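Local structure of L-threonine 3-dehydrogenase (Clostridioides difficile, 7OL1) at residues A[97-102]-A[108-113]; A[69-74]-A[85-90]; A[176-181]-A[255-260]. The protein probably oxidises L-threonine at its hydroxyl-bearing carbon, with NAD as the electron acceptor. One frame throughout, in Å; residues are numbered along the deposited sequence.

Contact 1 (A[97-102]-A[108-113]); sequences ASLLSA and PLEAWN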
ATOM      1  N   ALA A  97       5.866  12.540  11.756  1.00 58.91           N
ATOM      2  CA  ALA A  97       6.883  12.894  10.729  1.00 63.37           C
ATOM      3  C   ALA A  97       6.367  12.462   9.358  1.00 55.12           C
ATOM      4  O   ALA A  97       6.004  11.301   9.241  1.00 59.19           O
ATOM      5  CB  ALA A  97       8.207  12.216  11.008  1.00 68.57           C
ATOM      6  N   SER A  98       6.400  13.348   8.367  1.00 54.87           N
ATOM      7  CA  SER A  98       6.127  13.008   6.942  1.00 56.42           C
ATOM      8  C   SER A  98       6.255  14.239   6.027  1.00 47.36           C
ATOM      9  O   SER A  98       6.182  15.376   6.492  1.00 48.97           O
ATOM     10  CB  SER A  98       4.749  12.404   6.806  1.00 56.78           C
ATOM     11  OG  SER A  98       3.798  13.270   7.415  1.00 61.69           O
ATOM     12  N   LEU A  99       6.394  14.013   4.734  1.00 46.76           N
ATOM     13  CA  LEU A  99       6.074  15.031   3.709  1.00 54.34           C
ATOM     14  C   LEU A  99       4.604  14.845   3.293  1.00 56.44           C
ATOM     15  O   LEU A  99       4.180  13.678   3.092  1.00 51.40           O
ATOM     16  CB  LEU A  99       7.049  14.863   2.539  1.00 60.56           C
ATOM     17  CG  LEU A  99       8.545  14.937   2.885  1.00 64.05           C
ATOM     18  CD1 LEU A  99       9.341  15.333   1.659  1.00 63.50           C
ATOM     19  CD2 LEU A  99       8.852  15.906   4.022  1.00 62.20           C
ATOM     20  N   LEU A 100       3.865  15.957   3.221  1.00 60.77           N
ATOM     21  CA  LEU A 100       2.424  16.056   2.866  1.00 65.29           C
ATOM     22  C   LEU A 100       2.291  16.468   1.387  1.00 78.24           C
ATOM     23  O   LEU A 100       3.355  16.677   0.751  1.00 73.80           O
ATOM     24  CB  LEU A 100       1.765  17.068   3.815  1.00 55.23           C
ATOM     25  CG  LEU A 100       1.997  16.830   5.313  1.00 56.41           C
ATOM     26  CD1 LEU A 100       1.207  17.802   6.168  1.00 53.56           C
ATOM     27  CD2 LEU A 100       1.648  15.413   5.749  1.00 62.97           C
ATOM     28  N   SER A 101       1.036  16.602   0.907  1.00 90.15           N
ATOM     29  CA  SER A 101       0.566  16.658  -0.513  1.00 91.88           C
ATOM     30  C   SER A 101       1.528  17.454  -1.414  1.00 82.28           C
ATOM     31  O   SER A 101       2.167  16.835  -2.274  1.00 72.80           O
ATOM     32  CB  SER A 101      -0.864  17.223  -0.604  1.00111.13           C
ATOM     33  OG  SER A 101      -1.823  16.239  -0.994  1.00 98.42           O
ATOM     34  N   ALA A 102       1.592  18.777  -1.252  1.00 76.03           N
ATOM     35  CA  ALA A 102       2.317  19.717  -2.143  1.00 79.74           C
ATOM     36  C   ALA A 102       3.769  19.269  -2.320  1.00 79.24           C
ATOM     37  O   ALA A 102       4.243  19.133  -3.467  1.00 71.73           O
ATOM     38  CB  ALA A 102       2.270  21.113  -1.558  1.00 85.08           C
ATOM     39  N   PRO A 108       8.904  13.268  -4.768  1.00 72.38           N
ATOM     40  CA  PRO A 108       8.241  11.994  -4.494  1.00 65.09           C
ATOM     41  C   PRO A 108       9.121  10.904  -3.857  1.00 63.26           C
ATOM     42  O   PRO A 108       8.636  10.196  -3.005  1.00 67.48           O
ATOM     43  CB  PRO A 108       7.721  11.546  -5.878  1.00 68.94           C
ATOM     44  CG  PRO A 108       8.506  12.344  -6.881  1.00 64.12           C
ATOM     45  CD  PRO A 108       8.809  13.650  -6.185  1.00 66.04           C
ATOM     46  N   LEU A 109      10.378  10.764  -4.273  1.00 65.32           N
ATOM     47  CA  LEU A 109      11.281   9.734  -3.691  1.00 61.60           C
ATOM     48  C   LEU A 109      11.628  10.089  -2.239  1.00 57.73           C
ATOM     49  O   LEU A 109      11.786   9.170  -1.409  1.00 57.95           O
ATOM     50  CB  LEU A 109      12.548   9.668  -4.533  1.00 60.30           C
ATOM     51  CG  LEU A 109      12.486   8.715  -5.703  1.00 58.43           C
ATOM     52  CD1 LEU A 109      13.867   8.519  -6.286  1.00 60.33           C
ATOM     53  CD2 LEU A 109      11.897   7.394  -5.268  1.00 67.85           C
ATOM     54  N   GLU A 110      11.811  11.375  -1.968  1.00 54.21           N
ATOM     55  CA  GLU A 110      12.123  11.884  -0.617  1.00 62.06           C
ATOM     56  C   GLU A 110      10.895  11.621   0.266  1.00 56.03           C
ATOM     57  O   GLU A 110      11.065  11.275   1.434  1.00 61.50           O
ATOM     58  CB  GLU A 110      12.538  13.345  -0.776  1.00 77.75           C
ATOM     59  CG  GLU A 110      13.390  13.909   0.350  1.00 95.44           C
ATOM     60  CD  GLU A 110      13.834  15.343   0.056  1.00113.43           C
ATOM     61  OE1 GLU A 110      14.430  15.576  -1.053  1.00 90.89           O
ATOM     62  OE2 GLU A 110      13.548  16.239   0.913  1.00110.36           O
ATOM     63  N   ALA A 111       9.693  11.733  -0.295  1.00 55.38           N
ATOM     64  CA  ALA A 111       8.411  11.500   0.408  1.00 51.80           C
ATOM     65  C   ALA A 111       8.247  10.008   0.685  1.00 48.00           C
ATOM     66  O   ALA A 111       7.862   9.639   1.832  1.00 42.48           O
ATOM     67  CB  ALA A 111       7.266  12.007  -0.397  1.00 51.90           C
ATOM     68  N   TRP A 112       8.566   9.174  -0.296  1.00 39.72           N
ATOM     69  CA  TRP A 112       8.518   7.714  -0.069  1.00 45.66           C
ATOM     70  C   TRP A 112       9.499   7.361   1.066  1.00 52.77           C
ATOM     71  O   TRP A 112       9.057   6.738   2.066  1.00 56.37           O
ATOM     72  CB  TRP A 112       8.758   6.923  -1.361  1.00 49.92           C
ATOM     73  CG  TRP A 112       8.867   5.459  -1.086  1.00 55.63           C
ATOM     74  CD1 TRP A 112       9.978   4.770  -0.702  1.00 60.60           C
ATOM     75  CD2 TRP A 112       7.787   4.525  -1.044  1.00 51.28           C
ATOM     76  NE1 TRP A 112       9.665   3.461  -0.477  1.00 62.64           N
ATOM     77  CE2 TRP A 112       8.326   3.291  -0.659  1.00 51.37           C
ATOM     78  CE3 TRP A 112       6.418   4.626  -1.276  1.00 54.35           C
ATOM     79  CZ2 TRP A 112       7.549   2.154  -0.528  1.00 54.78           C
ATOM     80  CZ3 TRP A 112       5.641   3.505  -1.125  1.00 55.72           C
ATOM     81  CH2 TRP A 112       6.203   2.285  -0.765  1.00 57.33           C
ATOM     82  N   ASN A 113      10.762   7.794   0.974  1.00 61.81           N
ATOM     83  CA  ASN A 113      11.808   7.441   1.973  1.00 61.00           C
ATOM     84  C   ASN A 113      11.345   7.885   3.367  1.00 49.53           C
ATOM     85  O   ASN A 113      11.256   7.026   4.287  1.00 49.54           O
ATOM     86  CB  ASN A 113      13.195   8.006   1.640  1.00 70.71           C
ATOM     87  CG  ASN A 113      14.163   7.890   2.812  1.00 75.72           C
ATOM     88  OD1 ASN A 113      14.391   6.800   3.341  1.00 78.06           O
ATOM     89  ND2 ASN A 113      14.714   9.007   3.270  1.00 70.15           N
TER
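Leu99 lies over one face of a flat backbone group, the peptide that joins Glu110 to Ala111. The methyl CD1 of Leu99 makes this approach. It is 4.3 Å from Glu110 C and 4.1 Å from Ala111 N. A second flat group, the carboxylate of Glu110, passes near the same methyl, with Glu110 OE2 4.4 Å from Leu99 CD1. Glu110 is exposed and borders the contact on its solvent side.

The other half of the contact is aliphatic. Leu99 CB meets Ala111 CB at 4.1 Å, so the root of the leucine rests on the alanine methyl while its end reaches the helix backbone. The first torsion of Leu99 (chi1 -56°) sets CG anti to the carbonyl carbon and directs the branch at the helix. Ala111 is small and buried, and the loop comes close, with Leu99 CA 5.4 Å from Ala111 CA. No hydrogen bond joins the two segments. The loop is tied to the same helix one turn on, where Asn115 OD1 accepts a bond from Leu99 N. Leu114 also touches the leucine side chain.

Leu100 then takes the N-cap position of helix 101-106. Further round helix 108-129, Pro108, Leu109 and Trp112 pack on the second subunit. The contact thus folds the loop after strand 92-95 back onto an interface helix. In related extended short-chain dehydrogenases, this post-strand loop borders the nucleotide site of the Rossmann fold.

Contact 2 (A[69-74]-A[85-90]); sequences IFEILD and AKKYDV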
ATOM      1  N   ILE A  69      10.963  20.029  26.672  1.00 60.04           N
ATOM      2  CA  ILE A  69      11.914  19.035  26.086  1.00 57.96           C
ATOM      3  C   ILE A  69      11.757  18.982  24.567  1.00 56.74           C
ATOM      4  O   ILE A  69      10.629  18.783  24.109  1.00 65.70           O
ATOM      5  CB  ILE A  69      11.716  17.636  26.677  1.00 54.11           C
ATOM      6  CG1 ILE A  69      11.605  17.673  28.204  1.00 55.64           C
ATOM      7  CG2 ILE A  69      12.821  16.703  26.191  1.00 55.05           C
ATOM      8  CD1 ILE A  69      11.545  16.282  28.884  1.00 60.54           C
ATOM      9  N   PHE A  70      12.868  19.100  23.839  1.00 59.24           N
ATOM     10  CA  PHE A  70      12.953  19.058  22.355  1.00 58.25           C
ATOM     11  C   PHE A  70      14.241  18.365  21.926  1.00 57.31           C
ATOM     12  O   PHE A  70      15.292  18.653  22.473  1.00 76.05           O
ATOM     13  CB  PHE A  70      12.960  20.444  21.726  1.00 55.47           C
ATOM     14  CG  PHE A  70      13.046  20.420  20.225  1.00 69.40           C
ATOM     15  CD1 PHE A  70      11.899  20.307  19.456  1.00 74.02           C
ATOM     16  CD2 PHE A  70      14.266  20.502  19.571  1.00 77.94           C
ATOM     17  CE1 PHE A  70      11.974  20.286  18.070  1.00 76.11           C
ATOM     18  CE2 PHE A  70      14.339  20.488  18.184  1.00 77.55           C
ATOM     19  CZ  PHE A  70      13.191  20.375  17.436  1.00 76.22           C
ATOM     20  N   GLU A  71      14.146  17.524  20.909  1.00 58.39           N
ATOM     21  CA  GLU A  71      15.232  16.659  20.413  1.00 54.58           C
ATOM     22  C   GLU A  71      15.213  16.647  18.885  1.00 55.23           C
ATOM     23  O   GLU A  71      14.214  16.269  18.306  1.00 63.02           O
ATOM     24  CB  GLU A  71      15.022  15.265  20.979  1.00 54.87           C
ATOM     25  CG  GLU A  71      15.251  15.219  22.478  1.00 60.15           C
ATOM     26  CD  GLU A  71      16.690  14.976  22.909  1.00 61.85           C
ATOM     27  OE1 GLU A  71      16.850  14.354  23.973  1.00 59.23           O
ATOM     28  OE2 GLU A  71      17.641  15.379  22.169  1.00 57.93           O
ATOM     29  N   ILE A  72      16.289  17.073  18.261  1.00 52.19           N
ATOM     30  CA  ILE A  72      16.547  16.792  16.827  1.00 50.59           C
ATOM     31  C   ILE A  72      16.511  15.283  16.615  1.00 49.68           C
ATOM     32  O   ILE A  72      17.286  14.538  17.298  1.00 56.76           O
ATOM     33  CB  ILE A  72      17.895  17.364  16.365  1.00 51.20           C
ATOM     34  CG1 ILE A  72      18.011  18.869  16.632  1.00 55.61           C
ATOM     35  CG2 ILE A  72      18.124  17.012  14.907  1.00 51.14           C
ATOM     36  CD1 ILE A  72      17.020  19.713  15.866  1.00 62.73           C
ATOM     37  N   LEU A  73      15.692  14.880  15.640  1.00 50.85           N
ATOM     38  CA  LEU A  73      15.488  13.469  15.219  1.00 51.15           C
ATOM     39  C   LEU A  73      15.150  13.418  13.731  1.00 52.57           C
ATOM     40  O   LEU A  73      14.266  14.177  13.266  1.00 62.51           O
ATOM     41  CB  LEU A  73      14.384  12.837  16.059  1.00 46.14           C
ATOM     42  CG  LEU A  73      14.068  11.389  15.740  1.00 49.00           C
ATOM     43  CD1 LEU A  73      15.307  10.520  15.653  1.00 54.59           C
ATOM     44  CD2 LEU A  73      13.147  10.856  16.805  1.00 53.39           C
ATOM     45  N   ASP A  74      15.923  12.614  13.015  1.00 49.87           N
ATOM     46  CA  ASP A  74      15.629  12.168  11.642  1.00 52.60           C
ATOM     47  C   ASP A  74      15.102  10.735  11.771  1.00 49.90           C
ATOM     48  O   ASP A  74      15.911   9.785  11.967  1.00 50.86           O
ATOM     49  CB  ASP A  74      16.849  12.324  10.731  1.00 50.04           C
ATOM     50  CG  ASP A  74      16.656  11.688   9.365  1.00 62.56           C
ATOM     51  OD1 ASP A  74      15.539  11.162   9.085  1.00 64.61           O
ATOM     52  OD2 ASP A  74      17.617  11.705   8.584  1.00 77.32           O
ATOM     53  N   ALA A  85      13.655   7.128  22.019  1.00 53.78           N
ATOM     54  CA  ALA A  85      12.610   6.332  22.695  1.00 57.42           C
ATOM     55  C   ALA A  85      13.130   5.860  24.052  1.00 55.28           C
ATOM     56  O   ALA A  85      12.395   6.051  25.028  1.00 59.28           O
ATOM     57  CB  ALA A  85      12.167   5.161  21.851  1.00 63.62           C
ATOM     58  N   LYS A  86      14.332   5.270  24.114  1.00 57.56           N
ATOM     59  CA  LYS A  86      14.896   4.672  25.364  1.00 56.90           C
ATOM     60  C   LYS A  86      15.260   5.751  26.394  1.00 56.18           C
ATOM     61  O   LYS A  86      15.054   5.494  27.620  1.00 58.99           O
ATOM     62  CB  LYS A  86      16.133   3.837  25.061  1.00 54.92           C
ATOM     63  CG  LYS A  86      15.895   2.666  24.124  1.00 60.68           C
ATOM     64  CD  LYS A  86      15.015   1.619  24.742  1.00 63.29           C
ATOM     65  CE  LYS A  86      15.777   0.548  25.479  1.00 70.83           C
ATOM     66  NZ  LYS A  86      15.080   0.237  26.740  1.00 74.11           N
ATOM     67  N   LYS A  87      15.735   6.909  25.927  1.00 48.02           N
ATOM     68  CA  LYS A  87      16.302   7.974  26.794  1.00 53.82           C
ATOM     69  C   LYS A  87      15.249   8.504  27.763  1.00 56.10           C
ATOM     70  O   LYS A  87      15.629   8.993  28.857  1.00 64.04           O
ATOM     71  CB  LYS A  87      16.870   9.106  25.942  1.00 53.38           C
ATOM     72  CG  LYS A  87      17.170  10.417  26.663  1.00 50.01           C
ATOM     73  CD  LYS A  87      18.011  11.280  25.720  1.00 53.54           C
ATOM     74  CE  LYS A  87      18.461  12.633  26.236  1.00 52.00           C
ATOM     75  NZ  LYS A  87      19.193  13.372  25.176  1.00 51.60           N
ATOM     76  N   TYR A  88      13.978   8.452  27.374  1.00 60.46           N
ATOM     77  CA  TYR A  88      12.863   9.003  28.190  1.00 59.03           C
ATOM     78  C   TYR A  88      11.868   7.893  28.571  1.00 58.54           C
ATOM     79  O   TYR A  88      10.822   8.230  29.104  1.00 62.81           O
ATOM     80  CB  TYR A  88      12.189  10.159  27.451  1.00 50.34           C
ATOM     81  CG  TYR A  88      13.084  11.316  27.088  1.00 52.99           C
ATOM     82  CD1 TYR A  88      13.304  12.367  27.969  1.00 55.40           C
ATOM     83  CD2 TYR A  88      13.677  11.396  25.838  1.00 51.97           C
ATOM     84  CE1 TYR A  88      14.096  13.455  27.625  1.00 53.03           C
ATOM     85  CE2 TYR A  88      14.473  12.477  25.478  1.00 54.63           C
ATOM     86  CZ  TYR A  88      14.684  13.511  26.373  1.00 52.11           C
ATOM     87  OH  TYR A  88      15.452  14.575  26.007  1.00 48.31           O
ATOM     88  N   ASP A  89      12.192   6.625  28.317  1.00 58.51           N
ATOM     89  CA  ASP A  89      11.308   5.457  28.572  1.00 70.09           C
ATOM     90  C   ASP A  89       9.864   5.735  28.142  1.00 67.98           C
ATOM     91  O   ASP A  89       8.997   5.701  29.021  1.00 62.55           O
ATOM     92  CB  ASP A  89      11.249   5.125  30.058  1.00 78.16           C
ATOM     93  CG  ASP A  89      12.603   5.044  30.720  1.00 79.70           C
ATOM     94  OD1 ASP A  89      13.453   4.217  30.266  1.00 71.24           O
ATOM     95  OD2 ASP A  89      12.782   5.818  31.679  1.00 80.79           O
ATOM     96  N   VAL A  90       9.609   6.001  26.862  1.00 66.42           N
ATOM     97  CA  VAL A  90       8.262   6.426  26.385  1.00 61.41           C
ATOM     98  C   VAL A  90       7.357   5.191  26.298  1.00 58.48           C
ATOM     99  O   VAL A  90       7.874   4.090  26.175  1.00 52.64           O
ATOM    100  CB  VAL A  90       8.353   7.173  25.048  1.00 61.16           C
ATOM    101  CG1 VAL A  90       9.029   8.520  25.224  1.00 63.89           C
ATOM    102  CG2 VAL A  90       9.056   6.343  23.993  1.00 57.30           C
TER
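Glu71 bends sharply at its second torsion (chi2 -87°), which turns its carboxylate toward Lys87 and Tyr88. Lys87 is extended instead. Its CG is anti to the backbone N (chi1 165°), and the chain runs straight from there to NZ. The two side chains come from opposite directions and meet at one oxygen, Glu71 OE1.

That oxygen takes two bonds. Tyr88 OH donates to Glu71 OE1 at 2.5 Å, which is very short; at this resolution the exact length should not be pressed. Lys87 NZ forms a salt bridge with Glu71 OE1 at 2.8 Å and meets the syn lone pair of that oxygen, on the side of OE2. Glu71 OE2 is farther from the ammonium, 3.9 Å from Lys87 NZ. The carboxylate oxygen OE1 lies at the edge of the Tyr88 ring and in its plane, although the carboxylate and ring planes are 77° apart. The nearby lysine charge would probably favour the ionised glutamate.

Strand 69-72, helix 78-87 and strand 92-95 form a beta-alpha-beta crossover of the Rossmann fold. The contact lies at the protein surface and ties the start of this unit to the end of its helix. Within the sheet, strand 69-72 pairs with strand 51-55, and Glu71 bonds through its backbone to Ala53.

Ile69 adds an apolar part beside the polar one. Its CG2 packs 3.7 Å from Tyr88 CZ, and Ile69 CD1 is 4.0 Å from Tyr88 CE1. The Lys87 stem covers part of one ring face, with Lys87 CG 3.6 Å above the plane of Tyr88. Ile52 of the neighbouring strand also touches the tyrosine.

Contact 3 (A[176-181]-A[255-260]); sequences YYHSKF and IHRNAF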
ATOM      1  N   TYR A 176      -0.613  -4.609   9.834  1.00 53.05           N
ATOM      2  CA  TYR A 176       0.219  -5.849   9.849  1.00 50.68           C
ATOM      3  C   TYR A 176       0.955  -5.963  11.194  1.00 53.54           C
ATOM      4  O   TYR A 176       1.043  -7.098  11.700  1.00 53.03           O
ATOM      5  CB  TYR A 176       1.219  -5.930   8.697  1.00 47.03           C
ATOM      6  CG  TYR A 176       2.159  -7.115   8.753  1.00 53.65           C
ATOM      7  CD1 TYR A 176       1.757  -8.353   8.272  1.00 54.01           C
ATOM      8  CD2 TYR A 176       3.464  -7.006   9.227  1.00 52.75           C
ATOM      9  CE1 TYR A 176       2.597  -9.458   8.302  1.00 57.34           C
ATOM     10  CE2 TYR A 176       4.317  -8.108   9.274  1.00 58.21           C
ATOM     11  CZ  TYR A 176       3.884  -9.351   8.812  1.00 66.78           C
ATOM     12  OH  TYR A 176       4.676 -10.491   8.833  1.00 73.31           O
ATOM     13  N   TYR A 177       1.460  -4.860  11.756  1.00 50.07           N
ATOM     14  CA  TYR A 177       2.295  -4.910  12.983  1.00 53.00           C
ATOM     15  C   TYR A 177       1.371  -5.322  14.133  1.00 54.89           C
ATOM     16  O   TYR A 177       1.816  -6.101  15.024  1.00 53.69           O
ATOM     17  CB  TYR A 177       3.129  -3.623  13.155  1.00 58.75           C
ATOM     18  CG  TYR A 177       4.495  -3.726  12.513  1.00 64.51           C
ATOM     19  CD1 TYR A 177       4.677  -3.547  11.149  1.00 62.66           C
ATOM     20  CD2 TYR A 177       5.599  -4.112  13.256  1.00 66.11           C
ATOM     21  CE1 TYR A 177       5.915  -3.713  10.551  1.00 65.70           C
ATOM     22  CE2 TYR A 177       6.847  -4.266  12.679  1.00 65.73           C
ATOM     23  CZ  TYR A 177       7.007  -4.067  11.322  1.00 67.62           C
ATOM     24  OH  TYR A 177       8.240  -4.226  10.775  1.00 60.41           O
ATOM     25  N   HIS A 178       0.096  -4.919  14.076  1.00 56.60           N
ATOM     26  CA  HIS A 178      -0.922  -5.360  15.072  1.00 54.31           C
ATOM     27  C   HIS A 178      -1.307  -6.829  14.847  1.00 49.46           C
ATOM     28  O   HIS A 178      -1.250  -7.629  15.800  1.00 55.88           O
ATOM     29  CB  HIS A 178      -2.165  -4.485  15.048  1.00 56.12           C
ATOM     30  CG  HIS A 178      -3.181  -4.999  16.004  1.00 64.78           C
ATOM     31  ND1 HIS A 178      -3.002  -4.886  17.379  1.00 64.86           N
ATOM     32  CD2 HIS A 178      -4.331  -5.686  15.802  1.00 57.23           C
ATOM     33  CE1 HIS A 178      -4.014  -5.466  17.985  1.00 64.50           C
ATOM     34  NE2 HIS A 178      -4.828  -5.975  17.038  1.00 58.69           N
ATOM     35  N   SER A 179      -1.687  -7.203  13.633  1.00 48.98           N
ATOM     36  CA  SER A 179      -2.247  -8.551  13.362  1.00 49.61           C
ATOM     37  C   SER A 179      -1.179  -9.612  13.630  1.00 51.84           C
ATOM     38  O   SER A 179      -1.526 -10.715  14.013  1.00 66.88           O
ATOM     39  CB  SER A 179      -2.877  -8.646  11.975  1.00 51.30           C
ATOM     40  OG  SER A 179      -1.936  -8.768  10.915  1.00 53.32           O
ATOM     41  N   LYS A 180       0.089  -9.272  13.453  1.00 55.74           N
ATOM     42  CA  LYS A 180       1.171 -10.272  13.365  1.00 51.88           C
ATOM     43  C   LYS A 180       1.981 -10.238  14.654  1.00 52.92           C
ATOM     44  O   LYS A 180       2.390 -11.321  15.038  1.00 54.18           O
ATOM     45  CB  LYS A 180       2.069 -10.000  12.154  1.00 54.53           C
ATOM     46  CG  LYS A 180       3.307 -10.885  12.058  1.00 57.19           C
ATOM     47  CD  LYS A 180       3.044 -12.243  11.440  1.00 61.88           C
ATOM     48  CE  LYS A 180       4.252 -13.156  11.423  1.00 71.85           C
ATOM     49  NZ  LYS A 180       4.120 -14.204  10.383  1.00 83.55           N
ATOM     50  N   PHE A 181       2.242  -9.060  15.251  1.00 55.79           N
ATOM     51  CA  PHE A 181       3.192  -8.881  16.397  1.00 58.46           C
ATOM     52  C   PHE A 181       2.497  -8.328  17.642  1.00 60.43           C
ATOM     53  O   PHE A 181       3.150  -8.223  18.688  1.00 57.21           O
ATOM     54  CB  PHE A 181       4.350  -7.936  16.043  1.00 52.99           C
ATOM     55  CG  PHE A 181       5.202  -8.465  14.923  1.00 56.20           C
ATOM     56  CD1 PHE A 181       5.721  -9.745  14.985  1.00 53.15           C
ATOM     57  CD2 PHE A 181       5.423  -7.716  13.781  1.00 61.63           C
ATOM     58  CE1 PHE A 181       6.461 -10.254  13.936  1.00 59.87           C
ATOM     59  CE2 PHE A 181       6.162  -8.229  12.727  1.00 60.59           C
ATOM     60  CZ  PHE A 181       6.692  -9.489  12.814  1.00 60.48           C
ATOM     61  N   ILE A 255     -12.482  -2.550  15.987  1.00 52.00           N
ATOM     62  CA  ILE A 255     -12.570  -3.570  14.914  1.00 63.02           C
ATOM     63  C   ILE A 255     -11.552  -3.184  13.842  1.00 56.86           C
ATOM     64  O   ILE A 255     -10.800  -4.066  13.405  1.00 55.48           O
ATOM     65  CB  ILE A 255     -14.013  -3.690  14.383  1.00 72.35           C
ATOM     66  CG1 ILE A 255     -14.910  -4.377  15.423  1.00 73.37           C
ATOM     67  CG2 ILE A 255     -14.033  -4.406  13.032  1.00 67.68           C
ATOM     68  CD1 ILE A 255     -16.203  -3.638  15.720  1.00 80.92           C
ATOM     69  N   HIS A 256     -11.597  -1.922  13.438  1.00 56.13           N
ATOM     70  CA  HIS A 256     -10.573  -1.195  12.645  1.00 60.99           C
ATOM     71  C   HIS A 256      -9.500  -0.569  13.555  1.00 60.94           C
ATOM     72  O   HIS A 256      -9.722  -0.398  14.772  1.00 54.93           O
ATOM     73  CB  HIS A 256     -11.267  -0.113  11.819  1.00 67.00           C
ATOM     74  CG  HIS A 256     -12.425  -0.622  11.030  1.00 70.44           C
ATOM     75  ND1 HIS A 256     -13.695  -0.652  11.538  1.00 65.58           N
ATOM     76  CD2 HIS A 256     -12.496  -1.151   9.792  1.00 75.16           C
ATOM     77  CE1 HIS A 256     -14.507  -1.148  10.635  1.00 71.61           C
ATOM     78  NE2 HIS A 256     -13.797  -1.473   9.561  1.00 69.63           N
ATOM     79  N   ARG A 257      -8.354  -0.233  12.975  1.00 56.20           N
ATOM     80  CA  ARG A 257      -7.214   0.357  13.719  1.00 49.80           C
ATOM     81  C   ARG A 257      -6.576   1.423  12.829  1.00 51.85           C
ATOM     82  O   ARG A 257      -6.586   2.614  13.237  1.00 47.15           O
ATOM     83  CB  ARG A 257      -6.259  -0.748  14.177  1.00 50.58           C
ATOM     84  CG  ARG A 257      -6.579  -1.312  15.558  1.00 53.36           C
ATOM     85  CD  ARG A 257      -5.705  -2.475  16.023  1.00 53.25           C
ATOM     86  NE  ARG A 257      -5.142  -2.094  17.313  1.00 59.41           N
ATOM     87  CZ  ARG A 257      -5.520  -2.604  18.456  1.00 64.71           C
ATOM     88  NH1 ARG A 257      -6.432  -3.555  18.476  1.00 88.63           N
ATOM     89  NH2 ARG A 257      -4.983  -2.190  19.579  1.00 75.73           N
ATOM     90  N   ASN A 258      -6.083   1.059  11.637  1.00 50.35           N
ATOM     91  CA  ASN A 258      -5.316   2.021  10.803  1.00 50.60           C
ATOM     92  C   ASN A 258      -5.984   2.103   9.445  1.00 47.09           C
ATOM     93  O   ASN A 258      -5.831   1.172   8.658  1.00 46.50           O
ATOM     94  CB  ASN A 258      -3.829   1.624  10.707  1.00 56.78           C
ATOM     95  CG  ASN A 258      -3.100   1.622  12.041  1.00 57.22           C
ATOM     96  OD1 ASN A 258      -2.663   2.688  12.504  1.00 62.99           O
ATOM     97  ND2 ASN A 258      -2.951   0.442  12.646  1.00 47.07           N
ATOM     98  N   ALA A 259      -6.745   3.169   9.170  1.00 49.13           N
ATOM     99  CA  ALA A 259      -7.075   4.251  10.083  1.00 55.53           C
ATOM    100  C   ALA A 259      -8.548   4.657   9.923  1.00 54.40           C
ATOM    101  O   ALA A 259      -9.109   4.524   8.814  1.00 49.24           O
ATOM    102  CB  ALA A 259      -6.213   5.456   9.784  1.00 59.17           C
ATOM    103  N   PHE A 260      -9.095   5.288  10.955  1.00 51.90           N
ATOM    104  CA  PHE A 260     -10.541   5.568  11.098  1.00 47.24           C
ATOM    105  C   PHE A 260     -10.864   6.843  10.353  1.00 44.40           C
ATOM    106  O   PHE A 260     -10.201   7.820  10.654  1.00 56.09           O
ATOM    107  CB  PHE A 260     -10.918   5.784  12.561  1.00 45.40           C
ATOM    108  CG  PHE A 260     -11.038   4.536  13.390  1.00 46.45           C
ATOM    109  CD1 PHE A 260     -12.237   3.860  13.462  1.00 52.89           C
ATOM    110  CD2 PHE A 260      -9.998   4.088  14.178  1.00 48.61           C
ATOM    111  CE1 PHE A 260     -12.379   2.730  14.260  1.00 59.71           C
ATOM    112  CE2 PHE A 260     -10.136   2.952  14.966  1.00 56.68           C
ATOM    113  CZ  PHE A 260     -11.321   2.262  14.995  1.00 59.29           C
TER
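Arg257, whose guanidinium lies flat on the ring of His178, is held by polar bonds on two of its nitrogens. Its NH2 makes a salt bridge to Asp184 OD1 and its NE bonds to Thr185 O, while His178 ND1 bonds to Val183 O. Both flat groups are therefore held by one short piece of chain, and this sets their rotation.

The stack is close to parallel. The guanidinium and ring centres are 3.6 Å apart, and the planes differ by 16°. Arg257 CD also sits over the ring as a CH-pi contact, 3.5 Å from the centroid of His178. Arg257 NH1 lies nearest His178 CE1, at 3.1 Å. The same nitrogen nears His178 NE2, but the angle is too poor for a hydrogen bond. The first torsion of His178 (chi1 177°) swings the ring out from its helix toward the loop.

This joins the end of helix 162-181 to the loop before strand 260-261, at the surface of the Rossmann-type domain. Strand 184-194, which follows the helix, pairs with strand 260-261. Both segments also meet the second subunit, where Glu105 of that subunit bonds to Tyr176 OH and Arg158 of that subunit bonds to Asn258 O. The arginine charge over the ring may disfavour a second proton on His178.

Along the chain, contact 2 comes first, then contact 1, then contact 3, with none nested in another. Their centres are 22 to 25 Å apart, and none touches another. Contacts 1 and 2 come closest, at about 6 Å between nearest atoms. All three border the same mixed, Rossmann-type sheet. Contact 2 sits at strand 69-72, contact 1 follows strand 92-95, and contact 3 lies beside strands 184-194 and 260-261. Contacts 1 and 3 both reach the second subunit, through helices 108-129 and 162-181 and, in contact 3, also through the loop before strand 260-261. Contact 2 touches no other chain of the assembly. Contacts 1 and 3 thus lie next to the subunit interface, and contact 2 lies away from it.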